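Local coordinates for hypothetical protein DUF871 (Enterococcus faecalis, PDB 2P0O), which is of unassigned function but is probably a 6-phospho-N-acetylmuramidase acting on phosphorylated muramic acid sugars in cell-wall recycling, at residues I123-V128 and N164-E169; S227-A232 and T362-F367; T291-Q296 and D308-G313. All blocks are in the same frame, centred on the assembly; numbering follows the deposited sequence. Where two conformers were deposited one is given.

Interaction 1: I123-V128 and N164-E169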
loop_
_atom_site.group_PDB
_atom_site.type_symbol
_atom_site.label_atom_id
_atom_site.label_comp_id
_atom_site.label_asym_id
_atom_site.label_seq_id
_atom_site.Cartn_x
_atom_site.Cartn_y
_atom_site.Cartn_z
ATOM N N ILE A 123 11.363 -18.628 7.783
ATOM C CA ILE A 123 10.956 -19.923 7.258
ATOM C C ILE A 123 12.141 -20.532 6.513
ATOM O O ILE A 123 12.769 -19.875 5.679
ATOM C CB ILE A 123 9.634 -19.880 6.403
ATOM C CG1 ILE A 123 9.117 -21.295 6.098
ATOM C CG2 ILE A 123 9.827 -19.155 5.090
ATOM C CD1 ILE A 123 8.445 -22.021 7.259
ATOM N N THR A 124 12.468 -21.769 6.868
ATOM C CA THR A 124 13.578 -22.498 6.251
ATOM C C THR A 124 13.069 -23.482 5.208
ATOM O O THR A 124 11.906 -23.894 5.247
ATOM C CB THR A 124 14.400 -23.301 7.297
ATOM O OG1 THR A 124 13.612 -24.396 7.771
ATOM C CG2 THR A 124 14.841 -22.419 8.478
ATOM N N LEU A 125 13.959 -23.886 4.300
ATOM C CA LEU A 125 13.654 -24.928 3.313
ATOM C C LEU A 125 13.247 -26.257 3.966
ATOM O O LEU A 125 12.503 -27.051 3.369
ATOM C CB LEU A 125 14.838 -25.132 2.368
ATOM C CG LEU A 125 14.545 -25.596 0.928
ATOM C CD1 LEU A 125 15.578 -25.004 -0.043
ATOM C CD2 LEU A 125 14.467 -27.132 0.768
ATOM N N GLU A 126 13.722 -26.472 5.192
ATOM C CA GLU A 126 13.447 -27.687 5.969
ATOM C C GLU A 126 12.018 -27.704 6.484
ATOM O O GLU A 126 11.312 -28.703 6.356
ATOM C CB GLU A 126 14.399 -27.790 7.167
ATOM C CG GLU A 126 15.831 -28.162 6.821
ATOM C CD GLU A 126 16.603 -27.030 6.136
ATOM O OE1 GLU A 126 16.435 -25.842 6.518
ATOM O OE2 GLU A 126 17.388 -27.348 5.209
ATOM N N GLU A 127 11.614 -26.588 7.083
ATOM C CA GLU A 127 10.261 -26.407 7.597
ATOM C C GLU A 127 9.233 -26.501 6.467
ATOM O O GLU A 127 8.187 -27.116 6.633
ATOM C CB GLU A 127 10.146 -25.064 8.330
ATOM C CG GLU A 127 11.019 -24.971 9.570
ATOM C CD GLU A 127 11.120 -23.561 10.161
ATOM O OE1 GLU A 127 11.227 -22.552 9.420
ATOM O OE2 GLU A 127 11.112 -23.471 11.402
ATOM N N VAL A 128 9.558 -25.902 5.322
ATOM C CA VAL A 128 8.729 -25.972 4.122
ATOM C C VAL A 128 8.639 -27.417 3.623
ATOM O O VAL A 128 7.584 -27.854 3.181
ATOM C CB VAL A 128 9.249 -25.041 2.991
ATOM C CG1 VAL A 128 8.324 -25.077 1.788
ATOM C CG2 VAL A 128 9.356 -23.624 3.469
ATOM N N ASN A 164 11.384 -13.234 -1.816
ATOM C CA ASN A 164 10.067 -13.424 -2.384
ATOM C C ASN A 164 10.055 -14.413 -3.561
ATOM O O ASN A 164 9.144 -15.244 -3.671
ATOM C CB ASN A 164 9.436 -12.076 -2.771
ATOM C CG ASN A 164 9.203 -11.167 -1.566
ATOM O OD1 ASN A 164 9.210 -11.613 -0.406
ATOM N ND2 ASN A 164 9.008 -9.884 -1.836
ATOM N N ARG A 165 11.060 -14.317 -4.427
ATOM C CA ARG A 165 11.178 -15.225 -5.569
ATOM C C ARG A 165 11.275 -16.664 -5.102
ATOM O O ARG A 165 10.581 -17.536 -5.606
ATOM C CB ARG A 165 12.392 -14.862 -6.413
ATOM C CG ARG A 165 12.035 -14.343 -7.796
ATOM C CD ARG A 165 13.263 -14.057 -8.719
ATOM N NE ARG A 165 14.407 -14.940 -8.483
ATOM C CZ ARG A 165 14.625 -16.095 -9.116
ATOM N NH1 ARG A 165 13.772 -16.541 -10.034
ATOM N NH2 ARG A 165 15.704 -16.807 -8.817
ATOM N N TRP A 166 12.147 -16.881 -4.121
ATOM C CA TRP A 166 12.309 -18.160 -3.436
ATOM C C TRP A 166 10.981 -18.620 -2.849
ATOM O O TRP A 166 10.516 -19.721 -3.158
ATOM C CB TRP A 166 13.363 -18.010 -2.339
ATOM C CG TRP A 166 13.621 -19.233 -1.504
ATOM C CD1 TRP A 166 14.249 -20.392 -1.906
ATOM C CD2 TRP A 166 13.315 -19.408 -0.110
ATOM N NE1 TRP A 166 14.336 -21.276 -0.848
ATOM C CE2 TRP A 166 13.773 -20.699 0.263
ATOM C CE3 TRP A 166 12.697 -18.607 0.858
ATOM C CZ2 TRP A 166 13.622 -21.200 1.561
ATOM C CZ3 TRP A 166 12.556 -19.101 2.144
ATOM C CH2 TRP A 166 13.008 -20.385 2.484
ATOM N N LEU A 167 10.367 -17.769 -2.026
ATOM C CA LEU A 167 9.068 -18.084 -1.421
ATOM C C LEU A 167 8.056 -18.520 -2.469
ATOM O O LEU A 167 7.418 -19.556 -2.314
ATOM C CB LEU A 167 8.525 -16.921 -0.563
ATOM C CG LEU A 167 9.318 -16.554 0.697
ATOM C CD1 LEU A 167 8.955 -15.169 1.248
ATOM C CD2 LEU A 167 9.219 -17.606 1.794
ATOM N N LYS A 168 7.926 -17.750 -3.546
ATOM C CA LYS A 168 6.950 -18.063 -4.588
ATOM C C LYS A 168 7.312 -19.352 -5.335
ATOM O O LYS A 168 6.429 -20.102 -5.769
ATOM C CB LYS A 168 6.805 -16.905 -5.586
ATOM C CG LYS A 168 6.328 -15.562 -4.986
ATOM C CD LYS A 168 4.853 -15.560 -4.631
ATOM C CE LYS A 168 3.983 -15.458 -5.872
ATOM N NZ LYS A 168 2.620 -15.988 -5.620
ATOM N N GLU A 169 8.617 -19.588 -5.486
ATOM C CA GLU A 169 9.142 -20.787 -6.135
ATOM C C GLU A 169 8.775 -22.006 -5.312
ATOM O O GLU A 169 8.616 -23.091 -5.855
ATOM C CB GLU A 169 10.662 -20.692 -6.243
ATOM C CG GLU A 169 11.226 -21.000 -7.622
ATOM C CD GLU A 169 12.137 -19.872 -8.123
ATOM O OE1 GLU A 169 13.182 -19.598 -7.472
ATOM O OE2 GLU A 169 11.787 -19.253 -9.161
#
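The outer helical layer of a TIM barrel is the setting: the start of helix 125-133 meets the end of helix 157-169. W166 carries the contact. Its CG stands anti to the backbone N (chi1 178°), so the indole reaches out from its helix toward the other segment. The benzene end of the ring leads. Its tip carbon W166 CH2 comes to 3.2 Å from I123 O, near the ring plane. This is an edge approach of ring carbons to a carbonyl, with no N-H involved. L125 N also lies in the ring plane, 3.9 Å from W166 CZ2. The indole therefore meets the backbone of 123-125 edge-on. L125 adds its side chain next to the ring, with L125 CD1 4.0 Å from W166 NE1. On the barrel side, I123 CG2 touches both W166 CZ3 and L167 CD2, the latter at 3.7 Å. I123 CG1 is anti to the backbone N and leads away from the contact. L167 leaves its helix with CG beside the backbone N, and its methyl end comes nearer to I123.

In the alternating beta/alpha order of the barrel, I123 and T124 lie in the loop between strand 115-119 and helix 125-133, and the indole abuts the beginning of that helix. A capping box fixes this beginning. T124 OG1 accepts from E127 N at 3.0 Å in a nearly straight bond, and weakly from E126 N. In return, T124 N donates to E127 OE1 at 2.9 Å, on the lone pair away from the other carboxylate oxygen. Both bonds fix the first turn of the helix, whose start the indole edge meets. Toward the barrel sheet, L167 also packs on A120 and on V174 of strand 173-178. K168 NZ forms a salt bridge with D217.

Interaction 2: S227-A232 and T362-F367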
loop_
_atom_site.group_PDB
_atom_site.type_symbol
_atom_site.label_atom_id
_atom_site.label_comp_id
_atom_site.label_asym_id
_atom_site.label_seq_id
_atom_site.Cartn_x
_atom_site.Cartn_y
_atom_site.Cartn_z
ATOM N N SER A 227 -3.789 8.730 6.428
ATOM C CA SER A 227 -4.470 10.026 6.453
ATOM C C SER A 227 -5.622 10.056 5.439
ATOM O O SER A 227 -5.661 9.246 4.515
ATOM C CB SER A 227 -3.492 11.134 6.103
ATOM O OG SER A 227 -3.115 10.990 4.743
ATOM N N GLU A 228 -6.560 10.988 5.622
ATOM C CA GLU A 228 -7.625 11.226 4.655
ATOM C C GLU A 228 -7.106 11.445 3.224
ATOM O O GLU A 228 -7.708 10.959 2.255
ATOM C CB GLU A 228 -8.494 12.420 5.100
ATOM C CG GLU A 228 -9.214 12.201 6.436
ATOM C CD GLU A 228 -10.606 11.568 6.277
ATOM O OE1 GLU A 228 -11.029 11.307 5.117
ATOM O OE2 GLU A 228 -11.288 11.341 7.313
ATOM N N ARG A 229 -5.994 12.166 3.100
ATOM C CA ARG A 229 -5.376 12.469 1.828
ATOM C C ARG A 229 -4.968 11.192 1.098
ATOM O O ARG A 229 -5.151 11.040 -0.136
ATOM C CB ARG A 229 -4.123 13.315 2.079
ATOM C CG ARG A 229 -3.494 13.884 0.810
ATOM C CD ARG A 229 -2.190 14.630 1.129
ATOM N NE ARG A 229 -1.710 15.354 -0.044
ATOM C CZ ARG A 229 -1.000 14.824 -1.045
ATOM N NH1 ARG A 229 -0.657 13.533 -1.046
ATOM N NH2 ARG A 229 -0.639 15.590 -2.058
ATOM N N THR A 230 -4.361 10.295 1.870
ATOM C CA THR A 230 -3.866 9.046 1.342
ATOM C C THR A 230 -5.028 8.116 0.995
ATOM O O THR A 230 -5.002 7.458 -0.035
ATOM C CB THR A 230 -2.849 8.422 2.339
ATOM O OG1 THR A 230 -1.775 9.348 2.503
ATOM C CG2 THR A 230 -2.294 7.115 1.818
HETATM N N MSE A 231 -6.029 8.060 1.868
HETATM C CA MSE A 231 -7.293 7.353 1.559
HETATM C C MSE A 231 -7.895 7.780 0.206
HETATM O O MSE A 231 -8.351 6.942 -0.591
HETATM C CB MSE A 231 -8.329 7.586 2.663
HETATM C CG MSE A 231 -7.890 6.988 3.973
HETATM SE SE MSE A 231 -9.094 7.330 5.477
HETATM C CE MSE A 231 -10.612 6.273 4.873
ATOM N N ALA A 232 -7.883 9.092 -0.025
ATOM C CA ALA A 232 -8.441 9.699 -1.243
ATOM C C ALA A 232 -7.671 9.241 -2.458
ATOM O O ALA A 232 -8.267 9.038 -3.514
ATOM C CB ALA A 232 -8.417 11.203 -1.146
ATOM N N THR A 362 -6.233 19.935 -2.099
ATOM C CA THR A 362 -7.613 19.666 -2.567
ATOM C C THR A 362 -7.912 18.177 -2.841
ATOM O O THR A 362 -9.026 17.813 -3.236
ATOM C CB THR A 362 -8.013 20.530 -3.789
ATOM O OG1 THR A 362 -7.222 20.172 -4.924
ATOM C CG2 THR A 362 -7.806 22.015 -3.497
ATOM N N ILE A 363 -6.921 17.323 -2.638
ATOM C CA ILE A 363 -7.088 15.898 -2.902
ATOM C C ILE A 363 -8.337 15.332 -2.196
ATOM O O ILE A 363 -9.128 14.611 -2.810
ATOM C CB ILE A 363 -5.816 15.100 -2.567
ATOM C CG1 ILE A 363 -4.899 15.050 -3.804
ATOM C CG2 ILE A 363 -6.166 13.630 -2.133
ATOM C CD1 ILE A 363 -3.656 14.177 -3.629
ATOM N N GLU A 364 -8.522 15.684 -0.922
ATOM C CA GLU A 364 -9.676 15.213 -0.162
ATOM C C GLU A 364 -11.033 15.592 -0.775
ATOM O O GLU A 364 -11.895 14.726 -0.927
ATOM C CB GLU A 364 -9.586 15.641 1.299
ATOM C CG GLU A 364 -8.369 15.051 2.027
ATOM C CD GLU A 364 -7.164 16.008 2.136
ATOM O OE1 GLU A 364 -6.788 16.653 1.108
ATOM O OE2 GLU A 364 -6.610 16.102 3.274
ATOM N N ASN A 365 -11.224 16.859 -1.132
ATOM C CA ASN A 365 -12.490 17.255 -1.758
ATOM C C ASN A 365 -12.626 16.770 -3.190
ATOM O O ASN A 365 -13.738 16.572 -3.680
ATOM C CB ASN A 365 -12.760 18.763 -1.694
ATOM C CG ASN A 365 -14.200 19.113 -2.102
ATOM O OD1 ASN A 365 -15.149 18.404 -1.759
ATOM N ND2 ASN A 365 -14.358 20.193 -2.855
ATOM N N GLU A 366 -11.508 16.560 -3.857
ATOM C CA GLU A 366 -11.554 16.057 -5.209
ATOM C C GLU A 366 -12.102 14.619 -5.179
ATOM O O GLU A 366 -12.956 14.272 -5.990
ATOM C CB GLU A 366 -10.156 16.116 -5.798
ATOM C CG GLU A 366 -10.083 16.597 -7.202
ATOM C CD GLU A 366 -10.715 17.963 -7.423
ATOM O OE1 GLU A 366 -10.203 19.006 -6.927
ATOM O OE2 GLU A 366 -11.738 17.972 -8.111
ATOM N N PHE A 367 -11.649 13.801 -4.211
ATOM C CA PHE A 367 -12.222 12.465 -4.042
ATOM C C PHE A 367 -13.682 12.495 -3.568
ATOM O O PHE A 367 -14.486 11.664 -4.010
ATOM C CB PHE A 367 -11.391 11.570 -3.120
ATOM C CG PHE A 367 -11.959 10.164 -2.991
ATOM C CD1 PHE A 367 -12.052 9.332 -4.105
ATOM C CD2 PHE A 367 -12.430 9.692 -1.770
ATOM C CE1 PHE A 367 -12.607 8.066 -4.009
ATOM C CE2 PHE A 367 -12.982 8.413 -1.665
ATOM C CZ PHE A 367 -13.071 7.604 -2.792
HETATM O O HOH W 1 -4.943 14.403 5.257
HETATM O O HOH W 2 -4.143 17.396 0.157
#
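R229 and I363 cross obliquely. The R229 chain runs extended from CG to NE, and I363 CD1 sits over one face of its guanidinium, 3.7 Å from R229 NH2. The charged end has its salt bridges elsewhere: R229 NH2 pairs with D342 and E246, which would hold the plane under this methyl. The other branch, I363 CG2, is anti to the backbone N and points into the helix pair. It presses on A232 CB at 3.5 Å, a tight carbon contact. A232 CB also meets F367 CB at 3.6 Å, so the small alanine fits between two larger residues one turn apart. E364 bends at chi2 (99°) and lays its CG and carboxylate alongside the first turn of the other helix. Two waters join it to R229. One links E364 OE2 to R229 N; the second takes a weak bond from R229 NE and donates to E364 OE1 at 2.9 Å. The short helix axes approach to 8.5 Å and cross at 44°. This is close helix-helix packing between helix 228-240, which follows the last barrel strand, and the C-terminal helix 363-370, at the junction of the TIM barrel and the C-terminal domain.

Interaction 3: T291-Q296 and D308-G313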
loop_
_atom_site.group_PDB
_atom_site.type_symbol
_atom_site.label_atom_id
_atom_site.label_comp_id
_atom_site.label_asym_id
_atom_site.label_seq_id
_atom_site.Cartn_x
_atom_site.Cartn_y
_atom_site.Cartn_z
ATOM N N THR A 291 -2.323 29.886 -29.166
ATOM C CA THR A 291 -0.874 30.094 -29.088
ATOM C C THR A 291 -0.379 30.037 -27.632
ATOM O O THR A 291 -0.936 30.707 -26.761
ATOM C CB THR A 291 -0.479 31.461 -29.680
ATOM O OG1 THR A 291 -1.025 31.584 -30.997
ATOM C CG2 THR A 291 1.034 31.615 -29.771
ATOM N N ILE A 292 0.652 29.228 -27.376
ATOM C CA ILE A 292 1.335 29.225 -26.077
ATOM C C ILE A 292 2.533 30.161 -26.182
ATOM O O ILE A 292 3.516 29.855 -26.836
ATOM C CB ILE A 292 1.800 27.793 -25.638
ATOM C CG1 ILE A 292 0.652 26.763 -25.724
ATOM C CG2 ILE A 292 2.466 27.817 -24.223
ATOM C CD1 ILE A 292 -0.582 27.116 -24.843
ATOM N N GLU A 293 2.432 31.321 -25.545
ATOM C CA GLU A 293 3.515 32.289 -25.556
ATOM C C GLU A 293 4.616 31.866 -24.603
ATOM O O GLU A 293 4.373 31.151 -23.631
ATOM C CB GLU A 293 2.984 33.654 -25.137
ATOM C CG GLU A 293 1.622 33.991 -25.746
ATOM C CD GLU A 293 1.712 34.703 -27.095
ATOM O OE1 GLU A 293 2.424 34.217 -28.004
ATOM O OE2 GLU A 293 1.060 35.760 -27.254
ATOM N N SER A 294 5.829 32.306 -24.886
ATOM C CA SER A 294 6.935 32.207 -23.936
ATOM C C SER A 294 6.580 32.851 -22.581
ATOM O O SER A 294 6.153 34.010 -22.537
ATOM C CB SER A 294 8.148 32.920 -24.527
ATOM O OG SER A 294 9.304 32.658 -23.763
ATOM N N GLU A 295 6.744 32.118 -21.479
ATOM C CA GLU A 295 6.416 32.687 -20.154
ATOM C C GLU A 295 7.645 32.621 -19.232
ATOM O O GLU A 295 8.557 33.440 -19.383
ATOM C CB GLU A 295 5.162 32.031 -19.572
ATOM C CG GLU A 295 4.562 32.743 -18.395
ATOM C CD GLU A 295 3.359 32.019 -17.799
ATOM O OE1 GLU A 295 3.493 30.829 -17.421
ATOM O OE2 GLU A 295 2.276 32.648 -17.690
ATOM N N GLN A 296 7.683 31.667 -18.299
ATOM C CA GLN A 296 8.906 31.329 -17.581
ATOM C C GLN A 296 9.461 30.028 -18.147
ATOM O O GLN A 296 8.717 29.059 -18.323
ATOM C CB GLN A 296 8.612 31.122 -16.100
ATOM C CG GLN A 296 8.527 32.413 -15.326
ATOM C CD GLN A 296 8.077 32.223 -13.884
ATOM O OE1 GLN A 296 8.268 31.162 -13.287
ATOM N NE2 GLN A 296 7.470 33.259 -13.322
ATOM N N ASP A 308 5.062 23.067 -23.767
ATOM C CA ASP A 308 5.894 23.557 -24.862
ATOM C C ASP A 308 5.325 24.858 -25.429
ATOM O O ASP A 308 4.124 24.935 -25.718
ATOM C CB ASP A 308 6.013 22.506 -25.954
ATOM C CG ASP A 308 6.986 21.385 -25.602
ATOM O OD1 ASP A 308 7.552 21.371 -24.469
ATOM O OD2 ASP A 308 7.219 20.525 -26.488
ATOM N N ASN A 309 6.158 25.895 -25.563
ATOM C CA ASN A 309 5.633 27.160 -26.090
ATOM C C ASN A 309 5.743 27.231 -27.622
ATOM O O ASN A 309 6.129 26.235 -28.257
ATOM C CB ASN A 309 6.220 28.398 -25.367
ATOM C CG ASN A 309 7.743 28.510 -25.496
ATOM O OD1 ASN A 309 8.298 28.478 -26.603
ATOM N ND2 ASN A 309 8.421 28.660 -24.355
ATOM N N GLU A 310 5.409 28.388 -28.199
ATOM C CA GLU A 310 5.383 28.568 -29.652
ATOM C C GLU A 310 6.760 28.383 -30.311
ATOM O O GLU A 310 6.850 28.095 -31.527
ATOM C CB GLU A 310 4.754 29.925 -30.035
ATOM C CG GLU A 310 5.618 31.136 -29.719
ATOM C CD GLU A 310 4.877 32.474 -29.870
ATOM O OE1 GLU A 310 4.330 32.784 -30.967
ATOM O OE2 GLU A 310 4.863 33.243 -28.884
ATOM N N LYS A 311 7.829 28.535 -29.524
ATOM C CA LYS A 311 9.195 28.351 -30.059
ATOM C C LYS A 311 9.479 26.909 -30.406
ATOM O O LYS A 311 10.419 26.646 -31.136
ATOM C CB LYS A 311 10.287 28.865 -29.111
ATOM C CG LYS A 311 10.295 30.372 -28.943
ATOM C CD LYS A 311 11.287 30.827 -27.904
ATOM C CE LYS A 311 11.202 32.331 -27.746
ATOM N NZ LYS A 311 12.205 32.823 -26.775
ATOM N N TYR A 312 8.680 25.983 -29.884
ATOM C CA TYR A 312 8.870 24.558 -30.153
ATOM C C TYR A 312 8.085 24.126 -31.374
ATOM O O TYR A 312 7.962 22.928 -31.637
ATOM C CB TYR A 312 8.482 23.693 -28.935
ATOM C CG TYR A 312 9.572 22.708 -28.520
ATOM C CD1 TYR A 312 10.350 22.069 -29.479
ATOM C CD2 TYR A 312 9.822 22.423 -27.161
ATOM C CE1 TYR A 312 11.343 21.166 -29.121
ATOM C CE2 TYR A 312 10.825 21.542 -26.778
ATOM C CZ TYR A 312 11.586 20.901 -27.782
ATOM O OH TYR A 312 12.590 20.002 -27.467
ATOM N N GLY A 313 7.553 25.101 -32.118
ATOM C CA GLY A 313 6.916 24.840 -33.406
ATOM C C GLY A 313 5.788 23.850 -33.277
ATOM O O GLY A 313 4.902 24.041 -32.455
HETATM O O HOH W 3 11.636 31.749 -24.412
HETATM O O HOH W 4 6.623 33.607 -27.186
#
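E310 leaves the backbone with CG in the crowded position between N and the carbonyl carbon (chi1 71°). E310 CB lies 3.4 Å from I292 O, and CG continues past the same oxygen. The chain is then extended to the carboxylate. E310 CD and OE1 lie against T291 CG2, with OE1 at 3.7 Å. E310 OE2 approaches E293 OE1 to 2.8 Å. Two acceptors this close would repel if both were charged, so a shared proton or a raised pKa is possible. A water bridges this tip to the other segment: it donates to E310 OE2 and accepts from S294 N at 2.8 Å, and could help to stabilise charge on the oxygen. The backbone of the same residue supplies the direct bond, E310 N to I292 O, 2.8 Å, nearly along the C=O axis though bent at the hydrogen (135°).

These two loops flank strand 304-308 of the antiparallel sheet in the C-terminal domain, which belongs to a cyclophilin-like clan. At the exit of that strand N309 makes an Asx turn. Its OD1 accepts from K311 N at 3.0 Å, in the carbonyl plane on a lone pair, and this turn leads into a 3-10 segment. N309 CB packs against I292 O, while N309 ND2 is held by N333 and the E330 carbonyl. I292 points its CG2 at D308 O, 3.6 Å away; its end leads away to Y254 and M316. Farther along, the extended K311 chain brings NZ to a second water, which also bonds S294 OG. E293 O and E295 N are in turn held by the N333 side chain.

Overall arrangement
From the N terminus, interaction 1 comes first. It closes a loop of 35 residues and ties two outer helices of the TIM barrel. Interaction 2 follows in series and spans 129 residues. It brings the C-terminal helix back to helix 228-240, so the strands of both C-terminal sheets lie between its two segments. Interaction 3 is nested within that span and closes a short loop of 11 residues that contains most of strand 304-308. None of the three touches another. Interactions 1 and 3 lie farthest apart, their centres about 57 Å from each other, on opposite sides of the chain's centre. Interaction 2 sits at the junction of the two domains.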